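SAM-dependent methyltransferase (Exiguobacterium sibiricum 255-15, PDB 3D2L) probably transfers a methyl group from S-adenosylmethionine to an acceptor molecule, as members of its methyltransferase family do. Local coordinates at residues E56-D61 with L91-P96; L49-H54 with T101-S106; D105-L110 with Q118-A123. All blocks are in the same frame, centred on the assembly; numbering follows the deposited sequence. Where two conformers were deposited one is given.

Contact 1 of 3, residues E56-D61 with L91-P96; sequences EVTGVD and LELPEP
Thr58 is the first residue of strand 56-61 to meet the loop 91-96, and it does so with its methyl group: CG2 lies 4.1 Å from CD2 of Leu93. CG2 sits opposite the backbone N across the CA-CB bond and faces the leucine. The two side chains pass alongside each other in opposite directions, so they graze rather than interlock. At this partly exposed position threonine can bury its methyl against Leu93 while its hydroxyl is turned aside. Two residues on, the strand's alternation brings Val60 to the same face. It is buried, and its CG1, the branch anti to the backbone N, meets CD2 of Leu91 at 3.9 Å, the two side chains running at a slant to each other. Leu91 starts beside the strand rather than aimed at it, and its length carries the methyl in. Gln86 fills in beside Val60 and both leucines. On the other face of the sheet, Val57 packs on helix 46-51. The loop belongs to the connection from strand 82-85 to strand 97-102, laid across one face of the parallel part of the Rossmann-like sheet, with Leu93 reaching Ala38 and Leu91 reaching Ile40 of the neighbouring strand 36-40. Methyl-to-methyl contacts alone join the two segments, which implies a joint that depends on shape and burial rather than on directional bonds.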
loop_
_atom_site.group_PDB
_atom_site.type_symbol
_atom_site.label_atom_id
_atom_site.label_comp_id
_atom_site.label_asym_id
_atom_site.label_seq_id
_atom_site.Cartn_x
_atom_site.Cartn_y
_atom_site.Cartn_z
ATOM N N GLU A 56 -2.257 -12.404 13.256
ATOM C CA GLU A 56 -0.850 -12.346 13.671
ATOM C C GLU A 56 -0.155 -11.656 12.485
ATOM O O GLU A 56 0.045 -12.272 11.465
ATOM C CB GLU A 56 -0.261 -13.741 13.888
ATOM C CG GLU A 56 -1.103 -14.662 14.806
ATOM C CD GLU A 56 -1.277 -14.111 16.223
ATOM O OE1 GLU A 56 -0.258 -13.656 16.800
ATOM O OE2 GLU A 56 -2.426 -14.158 16.758
ATOM N N VAL A 57 0.251 -10.396 12.634
ATOM C CA VAL A 57 0.760 -9.608 11.509
ATOM C C VAL A 57 2.208 -9.233 11.621
ATOM O O VAL A 57 2.736 -8.983 12.711
ATOM C CB VAL A 57 -0.097 -8.283 11.329
ATOM C CG1 VAL A 57 0.171 -7.604 9.947
ATOM C CG2 VAL A 57 -1.537 -8.600 11.434
ATOM N N THR A 58 2.857 -9.202 10.468
ATOM C CA THR A 58 4.222 -8.755 10.342
ATOM C C THR A 58 4.186 -7.691 9.261
ATOM O O THR A 58 3.554 -7.905 8.214
ATOM C CB THR A 58 5.147 -9.887 9.906
ATOM O OG1 THR A 58 5.152 -10.895 10.903
ATOM C CG2 THR A 58 6.529 -9.388 9.702
ATOM N N GLY A 59 4.787 -6.528 9.538
ATOM C CA GLY A 59 4.873 -5.452 8.578
ATOM C C GLY A 59 6.252 -5.304 7.949
ATOM O O GLY A 59 7.284 -5.452 8.596
ATOM N N VAL A 60 6.286 -4.948 6.673
ATOM C CA VAL A 60 7.529 -4.772 5.948
ATOM C C VAL A 60 7.455 -3.515 5.080
ATOM O O VAL A 60 6.438 -3.251 4.454
ATOM C CB VAL A 60 7.771 -6.002 5.037
ATOM C CG1 VAL A 60 8.800 -5.715 4.013
ATOM C CG2 VAL A 60 8.149 -7.242 5.872
ATOM N N ASP A 61 8.519 -2.712 5.092
ATOM C CA ASP A 61 8.626 -1.519 4.237
ATOM C C ASP A 61 10.113 -1.216 3.960
ATOM O O ASP A 61 10.994 -1.641 4.708
ATOM C CB ASP A 61 7.984 -0.343 4.935
ATOM C CG ASP A 61 7.658 0.781 4.000
ATOM O OD1 ASP A 61 6.639 0.684 3.286
ATOM O OD2 ASP A 61 8.363 1.800 4.026
ATOM N N LEU A 91 11.039 -10.244 -0.681
ATOM C CA LEU A 91 10.616 -10.587 0.674
ATOM C C LEU A 91 11.267 -11.843 1.153
ATOM O O LEU A 91 11.473 -12.786 0.392
ATOM C CB LEU A 91 9.129 -10.858 0.784
ATOM C CG LEU A 91 8.195 -9.736 0.457
ATOM C CD1 LEU A 91 6.794 -10.313 0.610
ATOM C CD2 LEU A 91 8.496 -8.575 1.418
ATOM N N GLU A 92 11.534 -11.881 2.444
ATOM C CA GLU A 92 12.095 -13.073 3.011
ATOM C C GLU A 92 11.778 -13.084 4.489
ATOM O O GLU A 92 12.327 -12.294 5.258
ATOM C CB GLU A 92 13.588 -13.160 2.719
ATOM C CG GLU A 92 14.148 -14.549 3.033
ATOM C CD GLU A 92 15.460 -14.829 2.331
ATOM O OE1 GLU A 92 16.010 -13.916 1.671
ATOM O OE2 GLU A 92 15.923 -15.970 2.444
ATOM N N LEU A 93 10.836 -13.951 4.855
ATOM C CA LEU A 93 10.408 -14.110 6.232
ATOM C C LEU A 93 10.692 -15.536 6.642
ATOM O O LEU A 93 10.584 -16.447 5.830
ATOM C CB LEU A 93 8.932 -13.756 6.373
ATOM C CG LEU A 93 8.663 -12.271 6.131
ATOM C CD1 LEU A 93 7.189 -12.014 5.940
ATOM C CD2 LEU A 93 9.234 -11.395 7.284
ATOM N N PRO A 94 11.095 -15.731 7.899
ATOM C CA PRO A 94 11.436 -17.066 8.385
ATOM C C PRO A 94 10.224 -17.921 8.726
ATOM O O PRO A 94 10.231 -19.126 8.458
ATOM C CB PRO A 94 12.259 -16.776 9.643
ATOM C CG PRO A 94 11.745 -15.442 10.133
ATOM C CD PRO A 94 11.286 -14.690 8.930
ATOM N N GLU A 95 9.202 -17.304 9.323
ATOM C CA GLU A 95 7.995 -18.024 9.723
ATOM C C GLU A 95 6.981 -18.001 8.584
ATOM O O GLU A 95 6.945 -17.056 7.788
ATOM C CB GLU A 95 7.386 -17.423 11.005
ATOM C CG GLU A 95 8.327 -17.445 12.227
ATOM N N PRO A 96 6.134 -19.039 8.517
ATOM C CA PRO A 96 5.139 -19.131 7.427
ATOM C C PRO A 96 4.022 -18.103 7.539
ATOM O O PRO A 96 3.659 -17.683 8.669
ATOM C CB PRO A 96 4.565 -20.549 7.592
ATOM C CG PRO A 96 4.798 -20.908 9.055
ATOM C CD PRO A 96 6.050 -20.169 9.469
#

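Contact 2 of 3, residues L49-H54 with T101-S106; sequences LLLADH and TILCDS
Leu51 pushes a single methyl, CD1, against both Thr101 and Leu103. That atom lies 4.0 Å from Thr101 OG1 and 4.1 Å from Leu103 CD1. The leucines meet end-on, methyl to methyl, while Thr101 runs past Leu51 the other way. In both leucines CD1 is anti to CA, which carries that methyl furthest from the backbone (chi2 172° in Leu51). Thr101 places OG1 between its own backbone N and carbonyl carbon (chi1 54°), a crowded position. From there the hydroxyl is hydrogen-bonded to Asp39 OD1 on the adjacent strand, so its meeting with the leucine methyl is plain van der Waals contact and its polar need is met elsewhere. His54 N bonds to Leu51 O at 2.8 Å where the chain turns away after helix 46-51. On the other side, Leu103 opens a type I' β turn to Ser106, in which Cys104 and Asp105 both take left-handed backbone conformations. Asp136 OD1 accepts a hydrogen bond from Cys104 N, and Asp105 forms a salt bridge with Arg235, so polar groups hold the turn while leucine fills the core. In the fold, the contact lies where helix 46-51 covers one face of the parallel part of the mixed sheet near the end of strand 97-102. Asp39 of the neighbouring strand 36-40 touches both leucines, and Trp26 of helix 20-30 packs on Leu103 as well.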
loop_
_atom_site.group_PDB
_atom_site.type_symbol
_atom_site.label_atom_id
_atom_site.label_comp_id
_atom_site.label_asym_id
_atom_site.label_seq_id
_atom_site.Cartn_x
_atom_site.Cartn_y
_atom_site.Cartn_z
ATOM N N LEU A 49 -1.464 -2.004 12.076
ATOM C CA LEU A 49 -1.935 -2.043 13.473
ATOM C C LEU A 49 -3.405 -2.430 13.617
ATOM O O LEU A 49 -3.760 -3.102 14.621
ATOM C CB LEU A 49 -1.631 -0.710 14.187
ATOM C CG LEU A 49 -0.141 -0.328 14.278
ATOM C CD1 LEU A 49 0.013 0.870 15.214
ATOM C CD2 LEU A 49 0.712 -1.503 14.767
ATOM N N LEU A 50 -4.268 -1.995 12.676
ATOM C CA LEU A 50 -5.678 -2.402 12.653
ATOM C C LEU A 50 -5.800 -3.882 12.332
ATOM O O LEU A 50 -6.602 -4.577 12.928
ATOM C CB LEU A 50 -6.517 -1.548 11.681
ATOM C CG LEU A 50 -6.584 -0.091 12.124
ATOM C CD1 LEU A 50 -7.272 0.711 11.075
ATOM C CD2 LEU A 50 -7.280 0.052 13.516
ATOM N N LEU A 51 -4.997 -4.350 11.380
ATOM C CA LEU A 51 -4.923 -5.771 11.054
ATOM C C LEU A 51 -4.475 -6.590 12.245
ATOM O O LEU A 51 -5.004 -7.685 12.488
ATOM C CB LEU A 51 -3.932 -5.957 9.893
ATOM C CG LEU A 51 -4.449 -5.473 8.526
ATOM C CD1 LEU A 51 -3.352 -5.491 7.454
ATOM C CD2 LEU A 51 -5.631 -6.341 8.108
ATOM N N ALA A 52 -3.529 -6.060 13.021
ATOM C CA ALA A 52 -2.999 -6.784 14.216
ATOM C C ALA A 52 -4.098 -7.088 15.254
ATOM O O ALA A 52 -3.940 -7.969 16.113
ATOM C CB ALA A 52 -1.886 -5.998 14.862
ATOM N N ASP A 53 -5.210 -6.369 15.162
ATOM C CA ASP A 53 -6.338 -6.645 16.034
ATOM C C ASP A 53 -7.115 -7.891 15.603
ATOM O O ASP A 53 -7.967 -8.348 16.328
ATOM C CB ASP A 53 -7.244 -5.426 16.138
ATOM C CG ASP A 53 -6.556 -4.267 16.818
ATOM O OD1 ASP A 53 -5.563 -4.490 17.545
ATOM O OD2 ASP A 53 -7.014 -3.130 16.648
ATOM N N HIS A 54 -6.800 -8.469 14.445
ATOM C CA HIS A 54 -7.525 -9.640 13.961
ATOM C C HIS A 54 -6.660 -10.791 13.526
ATOM O O HIS A 54 -7.153 -11.913 13.410
ATOM C CB HIS A 54 -8.402 -9.229 12.766
ATOM C CG HIS A 54 -9.306 -8.078 13.072
ATOM N ND1 HIS A 54 -10.512 -8.233 13.727
ATOM C CD2 HIS A 54 -9.165 -6.752 12.853
ATOM C CE1 HIS A 54 -11.077 -7.050 13.884
ATOM N NE2 HIS A 54 -10.276 -6.132 13.377
ATOM N N THR A 101 -0.637 -9.007 2.234
ATOM C CA THR A 101 -1.420 -7.860 1.865
ATOM C C THR A 101 -0.506 -6.740 1.376
ATOM O O THR A 101 0.526 -6.436 1.979
ATOM C CB THR A 101 -2.348 -7.348 3.024
ATOM O OG1 THR A 101 -1.572 -7.108 4.218
ATOM C CG2 THR A 101 -3.424 -8.396 3.311
ATOM N N ILE A 102 -0.928 -6.094 0.297
ATOM C CA ILE A 102 -0.181 -4.968 -0.267
ATOM C C ILE A 102 -1.226 -3.916 -0.530
ATOM O O ILE A 102 -1.831 -3.837 -1.595
ATOM C CB ILE A 102 0.580 -5.321 -1.557
ATOM C CG1 ILE A 102 1.255 -6.678 -1.450
ATOM C CG2 ILE A 102 1.575 -4.236 -1.850
ATOM C CD1 ILE A 102 2.139 -6.986 -2.669
ATOM N N LEU A 103 -1.413 -3.081 0.472
ATOM C CA LEU A 103 -2.545 -2.188 0.522
ATOM C C LEU A 103 -2.291 -0.743 0.198
ATOM O O LEU A 103 -1.155 -0.267 0.212
ATOM C CB LEU A 103 -3.159 -2.279 1.935
ATOM C CG LEU A 103 -3.526 -3.650 2.477
ATOM C CD1 LEU A 103 -4.065 -3.479 3.921
ATOM C CD2 LEU A 103 -4.540 -4.344 1.597
ATOM N N CYS A 104 -3.399 -0.064 -0.130
ATOM C CA CYS A 104 -3.427 1.372 -0.395
ATOM C C CYS A 104 -2.478 1.798 -1.509
ATOM O O CYS A 104 -1.697 2.714 -1.352
ATOM C CB CYS A 104 -3.130 2.128 0.879
ATOM S SG CYS A 104 -4.218 1.569 2.270
ATOM N N ASP A 105 -2.593 1.129 -2.650
ATOM C CA ASP A 105 -1.791 1.426 -3.843
ATOM C C ASP A 105 -0.273 1.393 -3.650
ATOM O O ASP A 105 0.498 1.928 -4.473
ATOM C CB ASP A 105 -2.264 2.699 -4.599
ATOM C CG ASP A 105 -2.293 3.962 -3.731
ATOM O OD1 ASP A 105 -3.314 4.176 -3.064
ATOM O OD2 ASP A 105 -1.330 4.755 -3.750
ATOM N N SER A 106 0.176 0.702 -2.601
ATOM C CA SER A 106 1.597 0.531 -2.359
ATOM C C SER A 106 2.283 -0.198 -3.520
ATOM O O SER A 106 3.458 0.064 -3.845
ATOM C CB SER A 106 1.799 -0.273 -1.093
ATOM O OG SER A 106 3.165 -0.288 -0.786
#

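Contact 3 of 3, residues D105-L110 with Q118-A123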
loop_
_atom_site.group_PDB
_atom_site.type_symbol
_atom_site.label_atom_id
_atom_site.label_comp_id
_atom_site.label_asym_id
_atom_site.label_seq_id
_atom_site.Cartn_x
_atom_site.Cartn_y
_atom_site.Cartn_z
ATOM N N ASP A 105 -2.593 1.129 -2.650
ATOM C CA ASP A 105 -1.791 1.426 -3.843
ATOM C C ASP A 105 -0.273 1.393 -3.650
ATOM O O ASP A 105 0.498 1.928 -4.473
ATOM C CB ASP A 105 -2.264 2.699 -4.599
ATOM C CG ASP A 105 -2.293 3.962 -3.731
ATOM O OD1 ASP A 105 -3.314 4.176 -3.064
ATOM O OD2 ASP A 105 -1.330 4.755 -3.750
ATOM N N SER A 106 0.176 0.702 -2.601
ATOM C CA SER A 106 1.597 0.531 -2.359
ATOM C C SER A 106 2.283 -0.198 -3.520
ATOM O O SER A 106 3.458 0.064 -3.845
ATOM C CB SER A 106 1.799 -0.273 -1.093
ATOM O OG SER A 106 3.165 -0.288 -0.786
ATOM N N LEU A 107 1.558 -1.125 -4.147
ATOM C CA LEU A 107 2.126 -1.880 -5.271
ATOM C C LEU A 107 2.431 -0.966 -6.410
ATOM O O LEU A 107 3.355 -1.223 -7.202
ATOM C CB LEU A 107 1.172 -3.017 -5.719
ATOM C CG LEU A 107 1.830 -4.021 -6.680
ATOM C CD1 LEU A 107 2.761 -5.011 -6.018
ATOM C CD2 LEU A 107 0.697 -4.733 -7.421
ATOM N N ASN A 108 1.668 0.128 -6.525
ATOM C CA ASN A 108 1.896 1.086 -7.609
ATOM C C ASN A 108 3.206 1.890 -7.582
ATOM O O ASN A 108 3.545 2.538 -8.570
ATOM C CB ASN A 108 0.684 2.027 -7.807
ATOM C CG ASN A 108 -0.535 1.325 -8.329
ATOM O OD1 ASN A 108 -1.562 1.292 -7.650
ATOM N ND2 ASN A 108 -0.414 0.667 -9.466
ATOM N N TYR A 109 3.959 1.827 -6.490
ATOM C CA TYR A 109 5.241 2.489 -6.403
ATOM C C TYR A 109 6.307 1.751 -7.201
ATOM O O TYR A 109 7.321 2.322 -7.504
ATOM C CB TYR A 109 5.674 2.687 -4.956
ATOM C CG TYR A 109 4.835 3.752 -4.270
ATOM C CD1 TYR A 109 5.048 5.108 -4.491
ATOM C CD2 TYR A 109 3.882 3.384 -3.348
ATOM C CE1 TYR A 109 4.227 6.084 -3.830
ATOM C CE2 TYR A 109 3.083 4.307 -2.712
ATOM C CZ TYR A 109 3.258 5.648 -2.951
ATOM O OH TYR A 109 2.420 6.505 -2.286
ATOM N N LEU A 110 6.037 0.499 -7.586
ATOM C CA LEU A 110 6.961 -0.249 -8.413
ATOM C C LEU A 110 7.091 0.462 -9.716
ATOM O O LEU A 110 6.119 1.014 -10.203
ATOM C CB LEU A 110 6.495 -1.683 -8.628
ATOM C CG LEU A 110 6.453 -2.473 -7.300
ATOM C CD1 LEU A 110 5.910 -3.905 -7.501
ATOM C CD2 LEU A 110 7.839 -2.473 -6.687
ATOM N N GLN A 118 8.754 -9.746 -10.053
ATOM C CA GLN A 118 9.635 -10.098 -8.917
ATOM C C GLN A 118 8.842 -10.098 -7.636
ATOM O O GLN A 118 9.007 -10.980 -6.765
ATOM C CB GLN A 118 10.786 -9.080 -8.812
ATOM C CG GLN A 118 11.758 -9.159 -9.965
ATOM C CD GLN A 118 12.623 -7.917 -10.134
ATOM O OE1 GLN A 118 12.756 -7.098 -9.226
ATOM N NE2 GLN A 118 13.236 -7.789 -11.314
ATOM N N THR A 119 8.001 -9.082 -7.467
ATOM C CA THR A 119 7.142 -9.022 -6.257
ATOM C C THR A 119 6.198 -10.237 -6.141
ATOM O O THR A 119 6.057 -10.856 -5.061
ATOM C CB THR A 119 6.419 -7.681 -6.168
ATOM O OG1 THR A 119 7.392 -6.619 -6.185
ATOM C CG2 THR A 119 5.561 -7.565 -4.891
ATOM N N PHE A 120 5.547 -10.567 -7.239
ATOM C CA PHE A 120 4.627 -11.707 -7.243
ATOM C C PHE A 120 5.309 -13.045 -7.002
ATOM O O PHE A 120 4.776 -13.898 -6.269
ATOM C CB PHE A 120 3.782 -11.748 -8.508
ATOM C CG PHE A 120 2.820 -10.623 -8.664
ATOM C CD1 PHE A 120 2.448 -9.784 -7.592
ATOM C CD2 PHE A 120 2.185 -10.441 -9.890
ATOM C CE1 PHE A 120 1.545 -8.776 -7.781
ATOM C CE2 PHE A 120 1.252 -9.427 -10.076
ATOM C CZ PHE A 120 0.912 -8.610 -9.029
ATOM N N ASP A 121 6.469 -13.263 -7.641
ATOM C CA ASP A 121 7.289 -14.455 -7.375
ATOM C C ASP A 121 7.716 -14.548 -5.921
ATOM O O ASP A 121 7.722 -15.635 -5.352
ATOM C CB ASP A 121 8.541 -14.501 -8.304
ATOM C CG ASP A 121 8.240 -15.048 -9.674
ATOM O OD1 ASP A 121 7.076 -15.436 -9.948
ATOM O OD2 ASP A 121 9.181 -15.079 -10.513
ATOM N N SER A 122 8.096 -13.420 -5.322
ATOM C CA SER A 122 8.491 -13.388 -3.920
ATOM C C SER A 122 7.309 -13.775 -3.018
ATOM O O SER A 122 7.449 -14.563 -2.034
ATOM C CB SER A 122 9.000 -11.975 -3.620
ATOM O OG SER A 122 9.134 -11.735 -2.258
ATOM N N ALA A 123 6.143 -13.246 -3.372
ATOM C CA ALA A 123 4.904 -13.532 -2.623
ATOM C C ALA A 123 4.614 -15.038 -2.704
ATOM O O ALA A 123 4.306 -15.687 -1.688
ATOM C CB ALA A 123 3.703 -12.667 -3.191
#
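Leu107 and Leu110 share the work of packing the short 3-10 segment 107-109 and its exit onto helix 113-126. The apolar contacts belong mainly to Leu107, whose two methyls fork. CD1 meets Thr119 CG2 at 4.0 Å, and CD2 lies 4.1 Å from Phe120 CE1, approaching the ring obliquely while the two side chains cross at about a right angle. With CG opposite the backbone N (chi1 -168°), the branch straddles these successive helix residues, a task that suits leucine's forked end. Phe120 in turn belongs to a mixed aromatic and aliphatic cluster, in which its ring meets that of Phe135 and Trp209 and Leu210 also touch it.

The second kind is methyl against hydroxyl. Leu110 CD1 comes within 3.4 Å of Thr119 OG1, a close van der Waals approach. The hydroxyl's polar partner is Asp115 O, one turn earlier in the same helix, so the satisfied hydroxyl can lie against Leu110 while the methyl is turned to Leu107.

Backbone hydrogen bonds shape each segment, among them Leu110 N to Leu107 O at 3.2 Å. The whole belongs to a β-α-β crossover of the Rossmann-like methyltransferase fold: strand 97-102 leads through this turn into helix 113-126, which returns the chain to the parallel neighbour 131-138.

The three contacts cover both faces of one sheet. Contacts 1 and 2 have centres about 13 Å apart and meet through the strand, where Val57 CG2 lies 3.6 Å from Ala52 N. Contact 3 is about 15 Å from the centre of either. It joins contact 1 through a probable hydrogen bond of 2.9 Å between Leu91 N and Ser122 OG, and contact 2 through Ile102 CD1, 4.1 Å from Thr119 CG2; contacts 2 and 3 also share Asp105 and Ser106. No S-adenosylmethionine is in the structure, but the C-terminal ends of parallel strands 36-40, 56-61 and 97-102 lie side by side, where relatives bind it; the loops after them, including the 103-106 turn, are probably near that site.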